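Local coordinates for protein geranylgeranyl pyrophosphate synthetase (PDB 1WY0) that probably condenses allylic diphosphates with isopentenyl diphosphate to build the twenty-carbon chain of geranylgeranyl diphosphate, at residues 20-23 against 24-28; 29-32 against 33-36; 71-74 against 75-79. All coordinates share one frame; numbering follows the deposited sequence.

How the contacts relate
The three contacts come in chain order in this all-helical polyprenyl synthetase. Contact 1 closes helix 3-25, contact 2 carries the chain through a loop into helix 32-40, and contact 3 is a buried stretch of helix 69-90. Contact 1 is the link between the others: its centre is about 12 Å from each of theirs, while contacts 2 and 3 lie about 20 Å apart, centre to centre, and do not touch. P27 O reaches Y35 CD1 at 3.2 Å, and L25 CD1 meets L77 CD1 at 3.7 Å. The end of helix 3-25 thus joins the inner helix to the outer turn, where the second subunit packs.

Contact 1: 20-23 against 24-28; sequences EKIF and ELIPE
K21 lies alongside E24, one helical turn apart, its methylene chain passing beside the carboxylate so that CD is 3.7 Å from E24 OE1. The bend of the lysine at chi2 turns its ammonium back to the same oxygen, and NZ and OE1 form a long salt bridge of 3.6 Å. E24 takes the crowded position, CG between the backbone N and carbonyl carbon (chi1 83°), which brings CG to 3.2 Å from K21 O. Its other oxygen, OE2, is bridged to R127, so the carboxylate is shared by two cations. With an alanine here, K21 and R127 would probably both lose their acidic partner and the lysine chain would be free to swing.

Just past this polar pair the helix ends, I26 being the first residue to leave helical angles. K21 O accepts from both E24 N and L25 N, which approach the same face of its plane, and I26 N closes the last regular turn on I22 O at 3.0 Å. Proline suits the next place, having no N-H to offer F23 O. I22 CG2 touches I26 CD1 at 4.0 Å, while CG2 also lies over one face of the F23 ring and I26 O sits at the ring's edge. Around this end, F23 meets R39 of helix 32-40, L25 and I26 pack on helix 107-126, and K21 rests on helix 69-90.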
ATOM      1  N   GLU A  20      -6.197 -18.095 -12.012  1.00 47.34           N
ATOM      2  CA  GLU A  20      -4.905 -18.524 -12.530  1.00 47.30           C
ATOM      3  C   GLU A  20      -3.975 -17.308 -12.548  1.00 45.47           C
ATOM      4  O   GLU A  20      -2.833 -17.380 -12.101  1.00 45.66           O
ATOM      5  CB  GLU A  20      -5.053 -19.088 -13.948  1.00 50.65           C
ATOM      6  CG  GLU A  20      -5.761 -20.445 -14.023  1.00 54.28           C
ATOM      7  CD  GLU A  20      -5.862 -20.971 -15.448  1.00 57.48           C
ATOM      8  OE1 GLU A  20      -5.397 -22.110 -15.695  1.00 57.03           O
ATOM      9  OE2 GLU A  20      -6.394 -20.247 -16.323  1.00 57.94           O
ATOM     10  N   LYS A  21      -4.476 -16.183 -13.049  1.00 44.53           N
ATOM     11  CA  LYS A  21      -3.676 -14.964 -13.121  1.00 44.17           C
ATOM     12  C   LYS A  21      -3.265 -14.449 -11.748  1.00 42.91           C
ATOM     13  O   LYS A  21      -2.129 -14.010 -11.555  1.00 42.29           O
ATOM     14  CB  LYS A  21      -4.434 -13.872 -13.881  1.00 43.81           C
ATOM     15  CG  LYS A  21      -4.621 -14.181 -15.356  1.00 46.81           C
ATOM     16  CD  LYS A  21      -3.306 -14.581 -16.004  1.00 48.83           C
ATOM     17  CE  LYS A  21      -3.508 -15.088 -17.432  1.00 51.11           C
ATOM     18  NZ  LYS A  21      -2.222 -15.563 -18.022  1.00 52.19           N
ATOM     19  N   ILE A  22      -4.187 -14.510 -10.794  1.00 41.50           N
ATOM     20  CA  ILE A  22      -3.897 -14.057  -9.447  1.00 40.87           C
ATOM     21  C   ILE A  22      -2.730 -14.823  -8.851  1.00 41.23           C
ATOM     22  O   ILE A  22      -1.765 -14.233  -8.369  1.00 41.09           O
ATOM     23  CB  ILE A  22      -5.119 -14.229  -8.511  1.00 40.92           C
ATOM     24  CG1 ILE A  22      -6.133 -13.113  -8.774  1.00 39.21           C
ATOM     25  CG2 ILE A  22      -4.669 -14.226  -7.051  1.00 37.80           C
ATOM     26  CD1 ILE A  22      -7.384 -13.219  -7.950  1.00 38.44           C
ATOM     27  N   PHE A  23      -2.809 -16.146  -8.896  1.00 42.08           N
ATOM     28  CA  PHE A  23      -1.761 -16.960  -8.313  1.00 43.05           C
ATOM     29  C   PHE A  23      -0.465 -17.073  -9.097  1.00 43.16           C
ATOM     30  O   PHE A  23       0.483 -17.702  -8.638  1.00 44.04           O
ATOM     31  CB  PHE A  23      -2.327 -18.334  -7.963  1.00 43.72           C
ATOM     32  CG  PHE A  23      -3.303 -18.285  -6.820  1.00 44.79           C
ATOM     33  CD1 PHE A  23      -2.889 -17.858  -5.561  1.00 43.55           C
ATOM     34  CD2 PHE A  23      -4.642 -18.600  -7.010  1.00 44.09           C
ATOM     35  CE1 PHE A  23      -3.789 -17.738  -4.515  1.00 44.23           C
ATOM     36  CE2 PHE A  23      -5.555 -18.483  -5.969  1.00 44.97           C
ATOM     37  CZ  PHE A  23      -5.126 -18.051  -4.718  1.00 45.25           C
ATOM     38  N   GLU A  24      -0.408 -16.469 -10.277  1.00 43.50           N
ATOM     39  CA  GLU A  24       0.840 -16.503 -11.017  1.00 44.28           C
ATOM     40  C   GLU A  24       1.564 -15.221 -10.624  1.00 43.68           C
ATOM     41  O   GLU A  24       2.784 -15.113 -10.756  1.00 45.07           O
ATOM     42  CB  GLU A  24       0.607 -16.577 -12.529  1.00 47.00           C
ATOM     43  CG  GLU A  24       0.338 -15.270 -13.238  1.00 50.76           C
ATOM     44  CD  GLU A  24       0.319 -15.455 -14.746  1.00 53.04           C
ATOM     45  OE1 GLU A  24      -0.256 -16.468 -15.204  1.00 54.57           O
ATOM     46  OE2 GLU A  24       0.873 -14.594 -15.469  1.00 53.72           O
ATOM     47  N   LEU A  25       0.792 -14.255 -10.125  1.00 42.56           N
ATOM     48  CA  LEU A  25       1.331 -12.985  -9.651  1.00 40.86           C
ATOM     49  C   LEU A  25       1.813 -13.180  -8.212  1.00 39.99           C
ATOM     50  O   LEU A  25       2.852 -12.652  -7.825  1.00 41.36           O
ATOM     51  CB  LEU A  25       0.266 -11.885  -9.698  1.00 39.34           C
ATOM     52  CG  LEU A  25       0.014 -11.165 -11.027  1.00 39.27           C
ATOM     53  CD1 LEU A  25      -1.154 -10.224 -10.867  1.00 39.33           C
ATOM     54  CD2 LEU A  25       1.254 -10.385 -11.454  1.00 41.82           C
ATOM     55  N   ILE A  26       1.053 -13.930  -7.420  1.00 38.68           N
ATOM     56  CA  ILE A  26       1.440 -14.201  -6.041  1.00 39.86           C
ATOM     57  C   ILE A  26       1.586 -15.706  -5.836  1.00 40.73           C
ATOM     58  O   ILE A  26       0.727 -16.368  -5.251  1.00 41.03           O
ATOM     59  CB  ILE A  26       0.430 -13.612  -5.000  1.00 38.76           C
ATOM     60  CG1 ILE A  26      -0.987 -14.127  -5.250  1.00 39.27           C
ATOM     61  CG2 ILE A  26       0.418 -12.092  -5.087  1.00 39.33           C
ATOM     62  CD1 ILE A  26      -1.983 -13.642  -4.211  1.00 37.68           C
ATOM     63  N   PRO A  27       2.689 -16.269  -6.341  1.00 41.73           N
ATOM     64  CA  PRO A  27       3.020 -17.681  -6.213  1.00 44.12           C
ATOM     65  C   PRO A  27       3.772 -17.963  -4.907  1.00 45.72           C
ATOM     66  O   PRO A  27       4.112 -17.072  -4.143  1.00 45.27           O
ATOM     67  CB  PRO A  27       3.895 -18.060  -7.410  1.00 43.49           C
ATOM     68  CG  PRO A  27       4.714 -16.794  -7.663  1.00 42.32           C
ATOM     69  CD  PRO A  27       3.717 -15.649  -7.158  1.00 42.26           C
ATOM     70  N   GLU A  28       3.994 -19.265  -4.644  1.00 48.44           N
ATOM     71  CA  GLU A  28       4.727 -19.642  -3.439  1.00 50.81           C
ATOM     72  C   GLU A  28       6.240 -19.510  -3.639  1.00 51.13           C
ATOM     73  O   GLU A  28       6.944 -20.455  -3.976  1.00 52.42           O
ATOM     74  CB  GLU A  28       4.370 -21.090  -3.099  1.00 53.77           C
ATOM     75  CG  GLU A  28       2.900 -21.413  -3.378  1.00 57.69           C
ATOM     76  CD  GLU A  28       2.675 -22.900  -3.222  1.00 60.71           C
ATOM     77  OE1 GLU A  28       2.961 -23.637  -4.155  1.00 61.09           O
ATOM     78  OE2 GLU A  28       2.201 -23.311  -2.163  1.00 61.83           O
TER

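Contact 2: 29-32 against 33-36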
ATOM      1  N   LYS A  29       6.734 -18.272  -3.456  1.00 52.22           N
ATOM      2  CA  LYS A  29       8.155 -18.019  -3.661  1.00 53.70           C
ATOM      3  C   LYS A  29       8.751 -17.191  -2.519  1.00 54.70           C
ATOM      4  O   LYS A  29       8.063 -16.728  -1.617  1.00 56.00           O
ATOM      5  CB  LYS A  29       8.323 -17.273  -4.985  1.00 52.21           C
ATOM      6  CG  LYS A  29       7.546 -15.956  -5.010  1.00 51.44           C
ATOM      7  CD  LYS A  29       8.293 -14.855  -5.764  1.00 50.80           C
ATOM      8  CE  LYS A  29       7.505 -14.332  -6.969  1.00 51.57           C
ATOM      9  NZ  LYS A  29       8.068 -13.058  -7.411  1.00 51.99           N
ATOM     10  N   ASP A  30      10.088 -17.046  -2.561  1.00 56.02           N
ATOM     11  CA  ASP A  30      10.768 -16.304  -1.504  1.00 56.85           C
ATOM     12  C   ASP A  30      10.472 -14.804  -1.581  1.00 55.56           C
ATOM     13  O   ASP A  30      10.521 -14.179  -2.632  1.00 56.31           O
ATOM     14  CB  ASP A  30      12.272 -16.543  -1.645  1.00 58.87           C
ATOM     15  CG  ASP A  30      12.706 -17.610  -0.651  1.00 61.63           C
ATOM     16  OD1 ASP A  30      12.484 -18.786  -0.941  1.00 62.30           O
ATOM     17  OD2 ASP A  30      13.259 -17.261   0.389  1.00 63.64           O
ATOM     18  N   PRO A  31      10.114 -14.237  -0.413  1.00 53.57           N
ATOM     19  CA  PRO A  31       9.930 -14.975   0.831  1.00 51.75           C
ATOM     20  C   PRO A  31       8.515 -15.559   0.959  1.00 51.10           C
ATOM     21  O   PRO A  31       7.509 -14.921   0.676  1.00 51.36           O
ATOM     22  CB  PRO A  31      10.215 -14.031   1.996  1.00 51.45           C
ATOM     23  CG  PRO A  31      10.541 -12.657   1.428  1.00 50.71           C
ATOM     24  CD  PRO A  31      10.087 -12.819  -0.100  1.00 51.76           C
ATOM     25  N   ARG A  32       8.469 -16.840   1.384  1.00 51.35           N
ATOM     26  CA  ARG A  32       7.203 -17.573   1.417  1.00 50.35           C
ATOM     27  C   ARG A  32       6.236 -17.026   2.478  1.00 47.98           C
ATOM     28  O   ARG A  32       5.052 -16.820   2.234  1.00 50.53           O
ATOM     29  CB  ARG A  32       7.512 -19.041   1.721  1.00 52.05           C
ATOM     30  CG  ARG A  32       7.585 -19.905   0.466  1.00 55.99           C
ATOM     31  CD  ARG A  32       8.417 -21.167   0.704  1.00 57.37           C
ATOM     32  NE  ARG A  32       8.449 -21.999  -0.503  1.00 58.86           N
ATOM     33  CZ  ARG A  32       9.537 -21.896  -1.282  1.00 59.60           C
ATOM     34  NH1 ARG A  32      10.518 -21.078  -0.943  1.00 59.26           N
ATOM     35  NH2 ARG A  32       9.639 -22.658  -2.372  1.00 58.60           N
ATOM     36  N   VAL A  33       6.767 -16.845   3.701  1.00 43.55           N
ATOM     37  CA  VAL A  33       5.918 -16.329   4.769  1.00 42.24           C
ATOM     38  C   VAL A  33       5.141 -15.086   4.319  1.00 38.95           C
ATOM     39  O   VAL A  33       3.997 -14.854   4.690  1.00 40.00           O
ATOM     40  CB  VAL A  33       6.812 -15.984   5.961  1.00 42.78           C
ATOM     41  CG1 VAL A  33       7.730 -14.813   5.607  1.00 44.06           C
ATOM     42  CG2 VAL A  33       5.946 -15.607   7.147  1.00 42.13           C
ATOM     43  N   LEU A  34       5.829 -14.257   3.519  1.00 34.35           N
ATOM     44  CA  LEU A  34       5.176 -13.079   2.966  1.00 33.12           C
ATOM     45  C   LEU A  34       4.161 -13.472   1.891  1.00 32.21           C
ATOM     46  O   LEU A  34       3.079 -12.907   1.789  1.00 30.47           O
ATOM     47  CB  LEU A  34       6.257 -12.184   2.357  1.00 27.81           C
ATOM     48  CG  LEU A  34       5.668 -11.047   1.519  1.00 28.58           C
ATOM     49  CD1 LEU A  34       4.948 -10.006   2.377  1.00 26.54           C
ATOM     50  CD2 LEU A  34       6.732 -10.292   0.726  1.00 24.57           C
ATOM     51  N   TYR A  35       4.551 -14.451   1.052  1.00 31.12           N
ATOM     52  CA  TYR A  35       3.694 -14.760  -0.091  1.00 32.30           C
ATOM     53  C   TYR A  35       2.517 -15.668   0.293  1.00 32.55           C
ATOM     54  O   TYR A  35       1.487 -15.706  -0.367  1.00 33.71           O
ATOM     55  CB  TYR A  35       4.549 -15.442  -1.159  1.00 31.30           C
ATOM     56  CG  TYR A  35       5.076 -14.426  -2.108  1.00 31.75           C
ATOM     57  CD1 TYR A  35       4.324 -14.062  -3.223  1.00 31.51           C
ATOM     58  CD2 TYR A  35       6.317 -13.827  -1.889  1.00 31.91           C
ATOM     59  CE1 TYR A  35       4.801 -13.102  -4.103  1.00 31.52           C
ATOM     60  CE2 TYR A  35       6.799 -12.875  -2.774  1.00 31.76           C
ATOM     61  CZ  TYR A  35       6.049 -12.516  -3.879  1.00 30.29           C
ATOM     62  OH  TYR A  35       6.518 -11.561  -4.760  1.00 33.03           O
ATOM     63  N   GLU A  36       2.679 -16.430   1.388  1.00 31.41           N
ATOM     64  CA  GLU A  36       1.549 -17.214   1.874  1.00 34.42           C
ATOM     65  C   GLU A  36       0.582 -16.335   2.664  1.00 33.46           C
ATOM     66  O   GLU A  36      -0.629 -16.515   2.656  1.00 36.62           O
ATOM     67  CB  GLU A  36       2.085 -18.337   2.760  1.00 36.38           C
ATOM     68  CG  GLU A  36       1.742 -19.721   2.210  1.00 43.09           C
ATOM     69  CD  GLU A  36       0.346 -19.699   1.631  1.00 47.72           C
ATOM     70  OE1 GLU A  36      -0.547 -19.171   2.277  1.00 49.41           O
ATOM     71  OE2 GLU A  36       0.162 -20.220   0.532  1.00 46.29           O
TER
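This contact is the N-terminal first turn of helix 32-40, entered from the loop after helix 3-25, with P31 at the N-cap position after a cis peptide bond. Proline fits because the start of a helix needs no N-H from it, and its rigid ring restricts the backbone at the turn. The carbonyl does the pairing instead, since Y35 N donates to P31 O at 3.0 Å, in the carbonyl plane. The same oxygen lies at the edge of the tyrosine ring, 3.0 Å from CD2. The pyrrolidine ring is apolar cover for the first turn, its CD 4.2 Å from Y35 CE2 and 4.3 Å from L34 CD2.

One face of the tyrosine is taken by K29. With CG placed between its backbone N and carbonyl carbon (chi1 58°), the lysine starts over the ring centre, in a CH-pi contact of 3.8 Å from CG to the centroid and only 6° off the ring normal. Bends at chi2 and chi3 then carry CD and CE across toward the hydroxyl. A long aliphatic chain ending in a charge suits this place, because its methylenes can lie on the ring while the ammonium stays at the polar rim.

This corner also belongs to the dimer. E151 of the second subunit is hydrogen-bonded to Y35 OH and packs on K29 and P31, and A154 of that subunit meets L34. Across the loop-to-helix junction, D30 OD1 and R32 NH1 make a salt bridge of 3.0 Å. Where the lysine chain ends, K29 NZ gives Y35 OH a weak hydrogen bond of 3.4 Å.

Contact 3: 71-74 against 75-79; sequences PAVA and IELIH
V73 and L77 make the tight side of this contact, lying side by side on one ridge of the helix and pointing the same way. The valine methyl CG1 meets the leucine methyl CD1 at 3.8 Å, while L77 CG sits only 3.3 Å from V73 O. With the valine's CG1 opposite its backbone N (chi1 168°), that methyl leans forward along the helix to the next turn. Branched and apolar residues suit this ridge, for helix 3-25 packs against it through K21, I22 and L25, the last touching both V73 and L77. A74 and A72 are small enough for neighbouring helices to come close: V125 touches the first and V54 the second.

The backbone beneath is an unbroken alpha helix, part of helix 69-90 in the all-alpha polyprenyl synthetase fold. Further along, this helix carries a DDIMD sequence matching the family's first aspartate-rich motif, which in relatives binds magnesium and the allylic diphosphate. L77 N donates to V73 O at 2.9 Å, and I78 N to A74 O at the same distance, with E76 N to A72 O slightly longer at 3.1 Å. The first bond of the series is slacker: I75 N reaches P71 O at 3.3 Å and is weak.

The looser side lies toward E76 and H79. E76 touches little across the contact beyond its CB, 3.7 Å from V73 O; its chain starts opposite the backbone N and bends at chi2, taking the buried carboxylate away to a salt bridge with R48, which probably offsets its charge. H79, partly exposed, leads its imidazole away from 71-74; R50 and L181 touch it.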
ATOM      1  N   PRO A  71      -6.658  -6.416 -15.702  1.00 47.47           N
ATOM      2  CA  PRO A  71      -7.207  -5.239 -15.023  1.00 46.14           C
ATOM      3  C   PRO A  71      -8.239  -5.667 -13.982  1.00 45.06           C
ATOM      4  O   PRO A  71      -8.436  -4.991 -12.973  1.00 44.70           O
ATOM      5  CB  PRO A  71      -7.831  -4.448 -16.169  1.00 46.03           C
ATOM      6  CG  PRO A  71      -6.892  -4.726 -17.281  1.00 46.54           C
ATOM      7  CD  PRO A  71      -6.671  -6.215 -17.162  1.00 46.95           C
ATOM      8  N   ALA A  72      -8.907  -6.789 -14.243  1.00 43.12           N
ATOM      9  CA  ALA A  72      -9.901  -7.321 -13.317  1.00 40.58           C
ATOM     10  C   ALA A  72      -9.133  -7.919 -12.143  1.00 38.47           C
ATOM     11  O   ALA A  72      -9.561  -7.831 -10.997  1.00 36.75           O
ATOM     12  CB  ALA A  72     -10.735  -8.394 -13.990  1.00 39.40           C
ATOM     13  N   VAL A  73      -7.995  -8.531 -12.444  1.00 35.73           N
ATOM     14  CA  VAL A  73      -7.164  -9.120 -11.409  1.00 36.01           C
ATOM     15  C   VAL A  73      -6.667  -8.019 -10.477  1.00 34.64           C
ATOM     16  O   VAL A  73      -6.632  -8.192  -9.264  1.00 33.57           O
ATOM     17  CB  VAL A  73      -5.962  -9.871 -12.026  1.00 35.05           C
ATOM     18  CG1 VAL A  73      -4.943 -10.232 -10.945  1.00 34.93           C
ATOM     19  CG2 VAL A  73      -6.451 -11.140 -12.716  1.00 36.58           C
ATOM     20  N   ALA A  74      -6.298  -6.884 -11.060  1.00 35.17           N
ATOM     21  CA  ALA A  74      -5.803  -5.739 -10.307  1.00 34.82           C
ATOM     22  C   ALA A  74      -6.818  -5.369  -9.240  1.00 35.22           C
ATOM     23  O   ALA A  74      -6.498  -5.211  -8.056  1.00 34.16           O
ATOM     24  CB  ALA A  74      -5.584  -4.560 -11.251  1.00 34.56           C
ATOM     25  N   ILE A  75      -8.057  -5.235  -9.674  1.00 34.19           N
ATOM     26  CA  ILE A  75      -9.131  -4.883  -8.775  1.00 34.86           C
ATOM     27  C   ILE A  75      -9.346  -5.911  -7.664  1.00 34.81           C
ATOM     28  O   ILE A  75      -9.617  -5.535  -6.524  1.00 33.12           O
ATOM     29  CB  ILE A  75     -10.430  -4.646  -9.567  1.00 35.59           C
ATOM     30  CG1 ILE A  75     -10.277  -3.353 -10.378  1.00 37.71           C
ATOM     31  CG2 ILE A  75     -11.633  -4.571  -8.621  1.00 36.71           C
ATOM     32  CD1 ILE A  75     -11.581  -2.802 -10.950  1.00 39.60           C
ATOM     33  N   GLU A  76      -9.217  -7.199  -7.970  1.00 33.34           N
ATOM     34  CA  GLU A  76      -9.412  -8.206  -6.924  1.00 34.15           C
ATOM     35  C   GLU A  76      -8.242  -8.176  -5.954  1.00 32.32           C
ATOM     36  O   GLU A  76      -8.400  -8.478  -4.777  1.00 34.39           O
ATOM     37  CB  GLU A  76      -9.554  -9.612  -7.511  1.00 33.86           C
ATOM     38  CG  GLU A  76      -9.824 -10.714  -6.470  1.00 34.92           C
ATOM     39  CD  GLU A  76     -11.135 -10.541  -5.698  1.00 37.77           C
ATOM     40  OE1 GLU A  76     -11.867  -9.564  -5.937  1.00 39.02           O
ATOM     41  OE2 GLU A  76     -11.441 -11.398  -4.832  1.00 40.87           O
ATOM     42  N   LEU A  77      -7.065  -7.830  -6.452  1.00 29.97           N
ATOM     43  CA  LEU A  77      -5.884  -7.743  -5.601  1.00 30.18           C
ATOM     44  C   LEU A  77      -6.046  -6.535  -4.674  1.00 28.28           C
ATOM     45  O   LEU A  77      -5.710  -6.590  -3.495  1.00 27.26           O
ATOM     46  CB  LEU A  77      -4.616  -7.599  -6.454  1.00 27.16           C
ATOM     47  CG  LEU A  77      -4.238  -8.895  -7.174  1.00 29.25           C
ATOM     48  CD1 LEU A  77      -2.985  -8.699  -8.037  1.00 26.63           C
ATOM     49  CD2 LEU A  77      -4.014  -9.988  -6.125  1.00 27.91           C
ATOM     50  N   ILE A  78      -6.582  -5.450  -5.212  1.00 28.04           N
ATOM     51  CA  ILE A  78      -6.792  -4.253  -4.414  1.00 28.09           C
ATOM     52  C   ILE A  78      -7.815  -4.545  -3.333  1.00 26.88           C
ATOM     53  O   ILE A  78      -7.624  -4.174  -2.181  1.00 26.42           O
ATOM     54  CB  ILE A  78      -7.270  -3.070  -5.279  1.00 26.42           C
ATOM     55  CG1 ILE A  78      -6.072  -2.461  -6.009  1.00 28.22           C
ATOM     56  CG2 ILE A  78      -7.949  -2.011  -4.391  1.00 28.54           C
ATOM     57  CD1 ILE A  78      -6.378  -1.225  -6.819  1.00 27.00           C
ATOM     58  N   HIS A  79      -8.896  -5.219  -3.702  1.00 26.20           N
ATOM     59  CA  HIS A  79      -9.933  -5.570  -2.739  1.00 27.88           C
ATOM     60  C   HIS A  79      -9.328  -6.414  -1.611  1.00 27.52           C
ATOM     61  O   HIS A  79      -9.633  -6.206  -0.435  1.00 27.82           O
ATOM     62  CB  HIS A  79     -11.060  -6.365  -3.424  1.00 26.89           C
ATOM     63  CG  HIS A  79     -12.030  -7.001  -2.466  1.00 24.76           C
ATOM     64  ND1 HIS A  79     -12.857  -6.270  -1.640  1.00 26.82           N
ATOM     65  CD2 HIS A  79     -12.297  -8.304  -2.204  1.00 25.06           C
ATOM     66  CE1 HIS A  79     -13.590  -7.093  -0.912  1.00 25.11           C
ATOM     67  NE2 HIS A  79     -13.269  -8.333  -1.235  1.00 24.45           N
TER